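Local coordinates for protein predicted ATPase of the ABC class (Vibrio vulnificus, PDB 5D6A) that binds the ATP analogue AMP-PNP and probably hydrolyses ATP as an ATPase of the ABC class, at residues Lys302-Glu307 and Glu362-Thr367; Leu358-Asp363 and Thr405-Gly410; Thr367-Arg372 and Thr388-Arg393. One frame throughout, in Å; residues are numbered along the deposited sequence. Where two conformers were deposited one is given.

In the fold
All three contacts lie in the P-loop domain, on one side of the chain's centre. Contact 2 is the buried one: two neighbouring parallel strands, joined by a regular ladder of backbone bonds with mostly apolar side chains on both faces. Contact 1, about 9 Å away between centres, shares E362 and D363 with it but joins loops, so one weak backbone bond and a water replace the ladder. Contact 3 is partly buried and is nested between the two strands of contact 2 along the chain; there one helix end meets the start of another. L390 of contact 3 packs on I360 of contact 2, and contacts 1 and 3 follow one another along the chain, their segments meeting at T367.

Contact 1 (Lys302-Glu307 and Glu362-Thr367); sequences KIRAEE and EDTSAT. With ANP (phosphoaminophosphonic acid-adenylate ester), chain C.
A305 and T364 are the backbone link in a small, partly buried loop-to-loop contact, formed where the chain leaves two neighbouring parallel strands, 301-302 and 357-361, at their C-terminal ends. The direct bond is weak: A305 N donates to T364 O over 3.4 Å, at an N-H...O angle of 158°. Closest in backbone are R304 and S365, whose CA atoms stand 5.0 Å apart.

A water does much of the remaining joining. It donates to I303 O at 2.7 Å and is hydrogen-bonded to T364 OG1 (2.9 Å) and S365 OG (2.8 Å), so a carbonyl of one loop and two hydroxyls of the other meet at one point. S365 OG also bonds to D361 O and Q343 NE2, which ties this junction to the end of strand 357-361 and to helix 339-352.

Two basic side chains approach T364. R304 bends at its third torsion (chi3 -62°), and T364 CB then sits over one face of the guanidinium, 3.8 Å above the plane and toward its rim. K302 crosses T364 at about a right angle, bringing NZ to 3.5 Å from T364 OG1, although its salt bridge is to E501.

D363 points the loop at the nucleotide, OD2 lying 2.8 Å from O2G of AMP-PNP. T367 OG1 bonds to T367 of the second subunit. Sequence and position, directly after the acidic end of strand 357-361 and at the subunit interface, are consistent with the D-loop that follows the Walker B strand in ABC ATPases.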
loop_
_atom_site.group_PDB
_atom_site.type_symbol
_atom_site.label_atom_id
_atom_site.label_comp_id
_atom_site.label_asym_id
_atom_site.label_seq_id
_atom_site.Cartn_x
_atom_site.Cartn_y
_atom_site.Cartn_z
ATOM N N LYS A 302 7.343 -13.991 -6.429
ATOM C CA LYS A 302 8.180 -12.811 -6.553
ATOM C C LYS A 302 8.489 -12.317 -5.159
ATOM O O LYS A 302 7.587 -12.069 -4.363
ATOM C CB LYS A 302 7.508 -11.711 -7.375
ATOM C CG LYS A 302 8.388 -10.481 -7.572
ATOM C CD LYS A 302 7.874 -9.614 -8.707
ATOM C CE LYS A 302 8.772 -8.420 -9.007
ATOM N NZ LYS A 302 8.825 -7.420 -7.903
ATOM N N ILE A 303 9.775 -12.195 -4.865
ATOM C CA ILE A 303 10.202 -11.735 -3.561
ATOM C C ILE A 303 10.822 -10.353 -3.694
ATOM O O ILE A 303 11.465 -10.037 -4.693
ATOM C CB ILE A 303 11.182 -12.728 -2.894
ATOM C CG1 ILE A 303 12.479 -12.862 -3.697
ATOM C CG2 ILE A 303 10.526 -14.094 -2.743
ATOM C CD1 ILE A 303 13.478 -13.817 -3.078
ATOM N N ARG A 304 10.595 -9.533 -2.676
ATOM C CA ARG A 304 11.104 -8.175 -2.630
ATOM C C ARG A 304 11.397 -7.847 -1.178
ATOM O O ARG A 304 11.231 -8.696 -0.299
ATOM C CB ARG A 304 10.074 -7.197 -3.200
ATOM C CG ARG A 304 8.734 -7.199 -2.473
ATOM C CD ARG A 304 7.758 -6.220 -3.102
ATOM N NE ARG A 304 8.240 -4.842 -3.034
ATOM C CZ ARG A 304 7.642 -3.804 -3.617
ATOM N NH1 ARG A 304 8.165 -2.591 -3.498
ATOM N NH2 ARG A 304 6.527 -3.970 -4.325
ATOM N N ALA A 305 11.829 -6.619 -0.924
ATOM C CA ALA A 305 12.128 -6.201 0.434
ATOM C C ALA A 305 10.869 -5.692 1.126
ATOM O O ALA A 305 10.084 -4.951 0.539
ATOM C CB ALA A 305 13.200 -5.124 0.427
ATOM N N GLU A 306 10.673 -6.129 2.366
ATOM C CA GLU A 306 9.562 -5.680 3.202
ATOM C C GLU A 306 10.108 -4.980 4.425
ATOM O O GLU A 306 11.127 -5.377 4.982
ATOM C CB GLU A 306 8.657 -6.831 3.642
ATOM C CG GLU A 306 7.475 -7.080 2.730
ATOM C CD GLU A 306 6.564 -8.182 3.246
ATOM O OE1 GLU A 306 5.446 -7.869 3.713
ATOM O OE2 GLU A 306 6.979 -9.360 3.217
ATOM N N GLU A 307 9.416 -3.933 4.837
ATOM C CA GLU A 307 9.810 -3.172 5.992
ATOM C C GLU A 307 8.744 -3.402 7.050
ATOM O O GLU A 307 7.548 -3.316 6.761
ATOM C CB GLU A 307 9.884 -1.685 5.625
ATOM C CG GLU A 307 10.586 -0.789 6.641
ATOM C CD GLU A 307 12.096 -0.985 6.680
ATOM O OE1 GLU A 307 12.626 -1.832 5.921
ATOM O OE2 GLU A 307 12.758 -0.276 7.466
ATOM N N GLU A 362 15.716 -6.094 -9.214
ATOM C CA GLU A 362 16.757 -5.313 -8.550
ATOM C C GLU A 362 16.282 -3.930 -8.090
ATOM O O GLU A 362 16.801 -3.391 -7.111
ATOM C CB GLU A 362 17.973 -5.184 -9.474
ATOM C CG GLU A 362 19.206 -4.592 -8.812
ATOM C CD GLU A 362 20.436 -4.621 -9.705
ATOM O OE1 GLU A 362 20.290 -4.565 -10.946
ATOM O OE2 GLU A 362 21.561 -4.684 -9.159
ATOM N N ASP A 363 15.295 -3.369 -8.783
ATOM C CA ASP A 363 14.764 -2.054 -8.419
ATOM C C ASP A 363 13.836 -2.081 -7.194
ATOM O O ASP A 363 13.537 -1.036 -6.623
ATOM C CB ASP A 363 14.074 -1.398 -9.620
ATOM C CG ASP A 363 15.057 -1.023 -10.728
ATOM O OD1 ASP A 363 16.271 -1.296 -10.582
ATOM O OD2 ASP A 363 14.619 -0.443 -11.743
ATOM N N THR A 364 13.386 -3.265 -6.791
ATOM C CA THR A 364 12.533 -3.386 -5.610
ATOM C C THR A 364 13.128 -4.400 -4.625
ATOM O O THR A 364 12.400 -5.165 -3.996
ATOM C CB THR A 364 11.098 -3.818 -5.980
ATOM O OG1 THR A 364 11.106 -5.158 -6.492
ATOM C CG2 THR A 364 10.501 -2.870 -7.013
ATOM N N SER A 365 14.453 -4.390 -4.487
ATOM C CA SER A 365 15.140 -5.316 -3.589
ATOM C C SER A 365 16.279 -4.652 -2.825
ATOM O O SER A 365 16.719 -3.551 -3.168
ATOM C CB SER A 365 15.685 -6.508 -4.378
ATOM O OG SER A 365 14.634 -7.249 -4.971
ATOM N N ALA A 366 16.750 -5.342 -1.789
ATOM C CA ALA A 366 17.846 -4.857 -0.964
ATOM C C ALA A 366 19.172 -5.151 -1.646
ATOM O O ALA A 366 19.537 -6.311 -1.827
ATOM C CB ALA A 366 17.804 -5.508 0.410
ATOM N N THR A 367 19.889 -4.096 -2.022
ATOM C CA THR A 367 21.179 -4.233 -2.694
ATOM C C THR A 367 22.140 -5.087 -1.867
ATOM O O THR A 367 22.848 -5.941 -2.408
ATOM C CB THR A 367 21.812 -2.852 -2.948
ATOM O OG1 THR A 367 20.877 -2.018 -3.648
ATOM C CG2 THR A 367 23.103 -2.976 -3.761
HETATM P PG ANP C . 12.798 -1.828 -14.180
HETATM O O1G ANP C . 12.645 -3.327 -14.238
HETATM O O2G ANP C . 12.220 -1.207 -12.928
HETATM O O3G ANP C . 14.199 -1.379 -14.518
HETATM P PB ANP C . 12.418 -0.783 -17.038
HETATM O O1B ANP C . 13.043 -1.995 -17.660
HETATM O O2B ANP C . 13.300 0.426 -16.822
HETATM N N3B ANP C . 11.767 -1.232 -15.470
HETATM P PA ANP C . 9.680 -0.582 -17.683
HETATM O O1A ANP C . 9.192 -1.843 -18.345
HETATM O O2A ANP C . 9.479 -0.413 -16.198
HETATM O O3A ANP C . 11.232 -0.354 -18.038
HETATM O "O5'" ANP C . 8.992 0.676 -18.402
HETATM C "C5'" ANP C . 9.036 0.818 -19.814
HETATM C "C4'" ANP C . 7.892 1.707 -20.282
HETATM O "O4'" ANP C . 7.624 1.422 -21.657
HETATM C "C3'" ANP C . 6.593 1.467 -19.527
HETATM O "O3'" ANP C . 5.887 2.703 -19.351
HETATM C "C2'" ANP C . 5.815 0.512 -20.406
HETATM O "O2'" ANP C . 4.405 0.747 -20.328
HETATM C "C1'" ANP C . 6.363 0.767 -21.807
HETATM N N9 ANP C . 6.539 -0.493 -22.569
HETATM C C8 ANP C . 7.112 -1.634 -22.129
HETATM N N7 ANP C . 7.093 -2.580 -23.103
HETATM C C5 ANP C . 6.505 -2.043 -24.186
HETATM C C6 ANP C . 6.165 -2.494 -25.555
HETATM N N6 ANP C . 6.465 -3.747 -25.965
HETATM N N1 ANP C . 5.549 -1.614 -26.378
HETATM C C2 ANP C . 5.245 -0.358 -25.984
HETATM N N3 ANP C . 5.529 0.108 -24.750
HETATM C C4 ANP C . 6.145 -0.669 -23.828
HETATM O O HOH W 1 12.218 -7.863 -6.146
#

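Contact 2 (Leu358-Asp363 and Thr405-Gly410). With ANP (phosphoaminophosphonic acid-adenylate ester), chain C.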
loop_
_atom_site.group_PDB
_atom_site.type_symbol
_atom_site.label_atom_id
_atom_site.label_comp_id
_atom_site.label_asym_id
_atom_site.label_seq_id
_atom_site.Cartn_x
_atom_site.Cartn_y
_atom_site.Cartn_z
ATOM N N LEU A 358 11.638 -18.374 -8.558
ATOM C CA LEU A 358 11.705 -17.153 -7.772
ATOM C C LEU A 358 11.902 -15.979 -8.708
ATOM O O LEU A 358 12.776 -16.011 -9.568
ATOM C CB LEU A 358 12.866 -17.229 -6.785
ATOM C CG LEU A 358 12.796 -18.373 -5.774
ATOM C CD1 LEU A 358 14.107 -18.484 -5.017
ATOM C CD2 LEU A 358 11.624 -18.193 -4.821
ATOM N N LEU A 359 11.087 -14.945 -8.540
ATOM C CA LEU A 359 11.168 -13.757 -9.380
ATOM C C LEU A 359 11.719 -12.613 -8.548
ATOM O O LEU A 359 11.248 -12.369 -7.443
ATOM C CB LEU A 359 9.784 -13.410 -9.932
ATOM C CG LEU A 359 9.056 -14.578 -10.612
ATOM C CD1 LEU A 359 7.674 -14.149 -11.076
ATOM C CD2 LEU A 359 9.865 -15.138 -11.775
ATOM N N ILE A 360 12.726 -11.920 -9.072
ATOM C CA ILE A 360 13.356 -10.810 -8.356
ATOM C C ILE A 360 13.591 -9.621 -9.269
ATOM O O ILE A 360 13.962 -9.786 -10.429
ATOM C CB ILE A 360 14.707 -11.240 -7.743
ATOM C CG1 ILE A 360 14.484 -12.367 -6.731
ATOM C CG2 ILE A 360 15.399 -10.054 -7.081
ATOM C CD1 ILE A 360 15.752 -12.898 -6.106
ATOM N N ASP A 361 13.371 -8.422 -8.735
ATOM C CA ASP A 361 13.576 -7.185 -9.482
ATOM C C ASP A 361 14.522 -6.312 -8.671
ATOM O O ASP A 361 14.174 -5.847 -7.586
ATOM C CB ASP A 361 12.243 -6.474 -9.731
ATOM C CG ASP A 361 12.384 -5.251 -10.629
ATOM O OD1 ASP A 361 13.516 -4.757 -10.816
ATOM O OD2 ASP A 361 11.350 -4.777 -11.147
ATOM N N GLU A 362 15.716 -6.094 -9.214
ATOM C CA GLU A 362 16.757 -5.313 -8.550
ATOM C C GLU A 362 16.282 -3.930 -8.090
ATOM O O GLU A 362 16.801 -3.391 -7.111
ATOM C CB GLU A 362 17.973 -5.184 -9.474
ATOM C CG GLU A 362 19.206 -4.592 -8.812
ATOM C CD GLU A 362 20.436 -4.621 -9.705
ATOM O OE1 GLU A 362 20.290 -4.565 -10.946
ATOM O OE2 GLU A 362 21.561 -4.684 -9.159
ATOM N N ASP A 363 15.295 -3.369 -8.783
ATOM C CA ASP A 363 14.764 -2.054 -8.419
ATOM C C ASP A 363 13.836 -2.081 -7.194
ATOM O O ASP A 363 13.537 -1.036 -6.623
ATOM C CB ASP A 363 14.074 -1.398 -9.620
ATOM C CG ASP A 363 15.057 -1.023 -10.728
ATOM O OD1 ASP A 363 16.271 -1.296 -10.582
ATOM O OD2 ASP A 363 14.619 -0.443 -11.743
ATOM N N THR A 405 15.366 -19.161 -11.221
ATOM C CA THR A 405 15.270 -17.770 -10.802
ATOM C C THR A 405 15.395 -16.832 -11.992
ATOM O O THR A 405 16.295 -16.980 -12.820
ATOM C CB THR A 405 16.370 -17.417 -9.779
ATOM O OG1 THR A 405 16.265 -18.278 -8.640
ATOM C CG2 THR A 405 16.242 -15.971 -9.323
ATOM N N ILE A 406 14.485 -15.867 -12.070
ATOM C CA ILE A 406 14.495 -14.875 -13.135
ATOM C C ILE A 406 14.702 -13.528 -12.452
ATOM O O ILE A 406 13.944 -13.169 -11.547
ATOM C CB ILE A 406 13.185 -14.893 -13.941
ATOM C CG1 ILE A 406 12.860 -16.326 -14.378
ATOM C CG2 ILE A 406 13.292 -13.967 -15.145
ATOM C CD1 ILE A 406 11.564 -16.462 -15.143
ATOM N N ILE A 407 15.729 -12.789 -12.875
ATOM C CA ILE A 407 16.058 -11.516 -12.232
ATOM C C ILE A 407 16.229 -10.342 -13.195
ATOM O O ILE A 407 16.982 -10.426 -14.165
ATOM C CB ILE A 407 17.373 -11.637 -11.427
ATOM C CG1 ILE A 407 17.369 -12.911 -10.584
ATOM C CG2 ILE A 407 17.591 -10.410 -10.546
ATOM C CD1 ILE A 407 18.620 -13.101 -9.757
ATOM N N VAL A 408 15.526 -9.248 -12.908
ATOM C CA VAL A 408 15.658 -8.019 -13.677
ATOM C C VAL A 408 16.792 -7.264 -13.005
ATOM O O VAL A 408 16.709 -6.959 -11.816
ATOM C CB VAL A 408 14.373 -7.170 -13.646
ATOM C CG1 VAL A 408 14.626 -5.788 -14.230
ATOM C CG2 VAL A 408 13.252 -7.874 -14.396
HETATM N N MSE A 409 17.850 -6.967 -13.756
HETATM C CA MSE A 409 19.020 -6.301 -13.187
HETATM C C MSE A 409 19.260 -4.927 -13.753
HETATM O O MSE A 409 18.489 -4.005 -13.487
HETATM C CB MSE A 409 20.215 -7.219 -13.401
HETATM C CG MSE A 409 20.019 -8.551 -12.688
HETATM SE SE MSE A 409 21.542 -8.894 -11.496
HETATM C CE MSE A 409 22.979 -8.840 -12.848
ATOM N N GLY A 410 20.334 -4.770 -14.525
ATOM C CA GLY A 410 20.684 -3.475 -15.097
ATOM C C GLY A 410 21.555 -2.638 -14.174
ATOM O O GLY A 410 21.892 -1.500 -14.503
HETATM P PG ANP C . 12.798 -1.828 -14.180
HETATM O O1G ANP C . 12.645 -3.327 -14.238
HETATM O O2G ANP C . 12.220 -1.207 -12.928
HETATM O O3G ANP C . 14.199 -1.379 -14.518
HETATM P PB ANP C . 12.418 -0.783 -17.038
HETATM O O1B ANP C . 13.043 -1.995 -17.660
HETATM O O2B ANP C . 13.300 0.426 -16.822
HETATM N N3B ANP C . 11.767 -1.232 -15.470
HETATM P PA ANP C . 9.680 -0.582 -17.683
HETATM O O1A ANP C . 9.192 -1.843 -18.345
HETATM O O2A ANP C . 9.479 -0.413 -16.198
HETATM O O3A ANP C . 11.232 -0.354 -18.038
HETATM O "O5'" ANP C . 8.992 0.676 -18.402
HETATM C "C5'" ANP C . 9.036 0.818 -19.814
HETATM C "C4'" ANP C . 7.892 1.707 -20.282
HETATM O "O4'" ANP C . 7.624 1.422 -21.657
HETATM C "C3'" ANP C . 6.593 1.467 -19.527
HETATM O "O3'" ANP C . 5.887 2.703 -19.351
HETATM C "C2'" ANP C . 5.815 0.512 -20.406
HETATM O "O2'" ANP C . 4.405 0.747 -20.328
HETATM C "C1'" ANP C . 6.363 0.767 -21.807
HETATM N N9 ANP C . 6.539 -0.493 -22.569
HETATM C C8 ANP C . 7.112 -1.634 -22.129
HETATM N N7 ANP C . 7.093 -2.580 -23.103
HETATM C C5 ANP C . 6.505 -2.043 -24.186
HETATM C C6 ANP C . 6.165 -2.494 -25.555
HETATM N N6 ANP C . 6.465 -3.747 -25.965
HETATM N N1 ANP C . 5.549 -1.614 -26.378
HETATM C C2 ANP C . 5.245 -0.358 -25.984
HETATM N N3 ANP C . 5.529 0.108 -24.750
HETATM C C4 ANP C . 6.145 -0.669 -23.828
#
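L358-D361 and T405-V408 pair as adjacent parallel strands in the central sheet of the P-loop fold, the two ends of a beta-alpha-beta crossover through helix 390-401. Their axes come within 4.8 Å, with directions 11° apart.

The tight part is the ladder itself. I406 N donates to L358 O and I360 N to I406 O, each over 3.0 Å; V408 N to I360 O continues it. I360 CB meets I407 CG2 at 4.1 Å beneath helix 390-401, while L359 CD2 reaches I406 CB at 4.0 Å on the face that also carries D361 and V408, against helix 271-280.

The last rung is E362 N to V408 O; past it the pairing stops. The extended, buried E362 chain brings OE1 to 3.6 Å from M409 CB, while the rest of the selenomethionine heads away. S412 N holds its carboxylate at OE2 and, weakly, G411 N at OE1. The loose part is G410, partly exposed and barely touched.

At the nucleotide end of this probable Walker B strand, V408 CG1 lies 3.2 Å from O1G of AMP-PNP. D361 OD2 bonds to S272 OG of the likely P-loop, whereas OD1 makes an Asx turn, taking D363 N at 3.0 Å from 47° above the carboxylate plane.

Contact 3 (Thr367-Arg372 and Thr388-Arg393)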
loop_
_atom_site.group_PDB
_atom_site.type_symbol
_atom_site.label_atom_id
_atom_site.label_comp_id
_atom_site.label_asym_id
_atom_site.label_seq_id
_atom_site.Cartn_x
_atom_site.Cartn_y
_atom_site.Cartn_z
ATOM N N THR A 367 19.889 -4.096 -2.022
ATOM C CA THR A 367 21.179 -4.233 -2.694
ATOM C C THR A 367 22.140 -5.087 -1.867
ATOM O O THR A 367 22.848 -5.941 -2.408
ATOM C CB THR A 367 21.812 -2.852 -2.948
ATOM O OG1 THR A 367 20.877 -2.018 -3.648
ATOM C CG2 THR A 367 23.103 -2.976 -3.761
ATOM N N ASN A 368 22.151 -4.849 -0.558
ATOM C CA ASN A 368 22.999 -5.594 0.373
ATOM C C ASN A 368 22.766 -7.101 0.253
ATOM O O ASN A 368 23.702 -7.900 0.329
ATOM C CB ASN A 368 22.713 -5.129 1.806
ATOM C CG ASN A 368 23.550 -5.854 2.844
ATOM O OD1 ASN A 368 24.563 -6.479 2.527
ATOM N ND2 ASN A 368 23.132 -5.762 4.103
ATOM N N PHE A 369 21.506 -7.472 0.060
ATOM C CA PHE A 369 21.112 -8.871 -0.068
ATOM C C PHE A 369 21.464 -9.491 -1.424
ATOM O O PHE A 369 21.679 -10.702 -1.515
ATOM C CB PHE A 369 19.602 -8.993 0.192
ATOM C CG PHE A 369 19.035 -10.353 -0.102
ATOM C CD1 PHE A 369 19.209 -11.403 0.789
ATOM C CD2 PHE A 369 18.299 -10.576 -1.261
ATOM C CE1 PHE A 369 18.678 -12.655 0.521
ATOM C CE2 PHE A 369 17.765 -11.825 -1.533
ATOM C CZ PHE A 369 17.954 -12.865 -0.641
HETATM N N MSE A 370 21.524 -8.661 -2.462
HETATM C CA MSE A 370 21.819 -9.138 -3.814
HETATM C C MSE A 370 23.285 -9.368 -4.066
HETATM O O MSE A 370 23.694 -10.476 -4.421
HETATM C CB MSE A 370 21.333 -8.108 -4.831
HETATM C CG MSE A 370 19.818 -7.944 -4.797
HETATM SE SE MSE A 370 18.934 -9.671 -5.132
HETATM C CE MSE A 370 18.821 -9.531 -7.093
ATOM N N ILE A 371 24.088 -8.322 -3.882
ATOM C CA ILE A 371 25.534 -8.392 -4.151
ATOM C C ILE A 371 26.474 -8.371 -2.945
ATOM O O ILE A 371 26.081 -8.071 -1.817
ATOM C CB ILE A 371 25.959 -7.280 -5.145
ATOM C CG1 ILE A 371 25.537 -5.880 -4.668
ATOM C CG2 ILE A 371 25.337 -7.534 -6.504
ATOM C CD1 ILE A 371 26.210 -5.388 -3.402
ATOM N N ARG A 372 27.730 -8.712 -3.228
ATOM C CA ARG A 372 28.809 -8.733 -2.255
ATOM C C ARG A 372 29.619 -7.469 -2.504
ATOM O O ARG A 372 29.522 -6.876 -3.578
ATOM C CB ARG A 372 29.686 -9.963 -2.499
ATOM C CG ARG A 372 30.717 -10.272 -1.421
ATOM C CD ARG A 372 30.066 -10.774 -0.142
ATOM N NE ARG A 372 31.057 -11.282 0.805
ATOM C CZ ARG A 372 30.769 -11.870 1.964
ATOM N NH1 ARG A 372 29.507 -12.041 2.345
ATOM N NH2 ARG A 372 31.753 -12.298 2.748
ATOM N N THR A 388 25.598 -13.550 3.702
ATOM C CA THR A 388 25.855 -14.290 2.469
ATOM C C THR A 388 24.849 -13.838 1.403
ATOM O O THR A 388 23.671 -14.197 1.472
ATOM C CB THR A 388 25.739 -15.809 2.698
ATOM O OG1 THR A 388 26.643 -16.206 3.736
ATOM C CG2 THR A 388 26.066 -16.580 1.425
ATOM N N PRO A 389 25.311 -13.057 0.405
ATOM C CA PRO A 389 24.407 -12.541 -0.623
ATOM C C PRO A 389 23.881 -13.620 -1.557
ATOM O O PRO A 389 24.543 -14.636 -1.769
ATOM C CB PRO A 389 25.282 -11.548 -1.386
ATOM C CG PRO A 389 26.653 -12.102 -1.259
ATOM C CD PRO A 389 26.720 -12.756 0.091
ATOM N N LEU A 390 22.697 -13.380 -2.111
ATOM C CA LEU A 390 22.040 -14.328 -3.007
ATOM C C LEU A 390 22.960 -14.847 -4.112
ATOM O O LEU A 390 22.944 -16.036 -4.424
ATOM C CB LEU A 390 20.790 -13.689 -3.624
ATOM C CG LEU A 390 20.015 -14.530 -4.643
ATOM C CD1 LEU A 390 19.587 -15.869 -4.056
ATOM C CD2 LEU A 390 18.809 -13.757 -5.156
ATOM N N VAL A 391 23.765 -13.962 -4.690
ATOM C CA VAL A 391 24.680 -14.346 -5.771
ATOM C C VAL A 391 25.472 -15.625 -5.441
ATOM O O VAL A 391 25.764 -16.424 -6.333
ATOM C CB VAL A 391 25.642 -13.186 -6.136
ATOM C CG1 VAL A 391 26.506 -12.790 -4.945
ATOM C CG2 VAL A 391 26.509 -13.556 -7.332
ATOM N N ASP A 392 25.800 -15.818 -4.166
ATOM C CA ASP A 392 26.546 -17.002 -3.726
ATOM C C ASP A 392 25.646 -18.232 -3.535
ATOM O O ASP A 392 26.104 -19.368 -3.676
ATOM C CB ASP A 392 27.299 -16.709 -2.417
ATOM C CG ASP A 392 28.376 -15.636 -2.574
ATOM O OD1 ASP A 392 28.741 -15.308 -3.721
ATOM O OD2 ASP A 392 28.870 -15.134 -1.542
ATOM N N ARG A 393 24.374 -18.004 -3.213
ATOM C CA ARG A 393 23.432 -19.102 -2.981
ATOM C C ARG A 393 22.563 -19.435 -4.185
ATOM O O ARG A 393 22.188 -20.589 -4.379
ATOM C CB ARG A 393 22.516 -18.774 -1.799
ATOM C CG ARG A 393 23.228 -18.614 -0.467
ATOM C CD ARG A 393 23.935 -19.893 -0.047
ATOM N NE ARG A 393 24.455 -19.803 1.314
ATOM C CZ ARG A 393 25.131 -20.770 1.929
ATOM N NH1 ARG A 393 25.387 -21.916 1.307
ATOM N NH2 ARG A 393 25.558 -20.589 3.174
#
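L390 N donates to F369 O over 2.9 Å at an N-H...O angle of 169°, the straightest and shortest polar bond across this contact. One residue on, V391 N reaches M370 O in a weak bond of 3.5 Å. Carbonyls at the end of the short helix 367-370 thus serve amides near the start of helix 390-401, which have no acceptor four residues back within a helix of their own. M370 O has a second, weak partner in Y415 OH.

P389 packs on the same backbone: its CB lies 3.6 Å from both M370 O and I371 O. On the outer side the R372 chain passes P389. A bend at the second torsion (chi2 71°) brings R372 CD to 3.8 Å from P389 CG, with NH1 3.7 Å from P389 CD.

Inward, the F369 ring crosses L390 obliquely, CE2 standing 4.1 Å from L390 CB, and both side chains also pack on L347 of helix 339-352. T367 and N368 meet the second subunit.

Here the segment after the D-loop-like turn is bonded to the start of the helix that crosses back to strand 404-408, within the alpha/beta core of a P-loop ATPase.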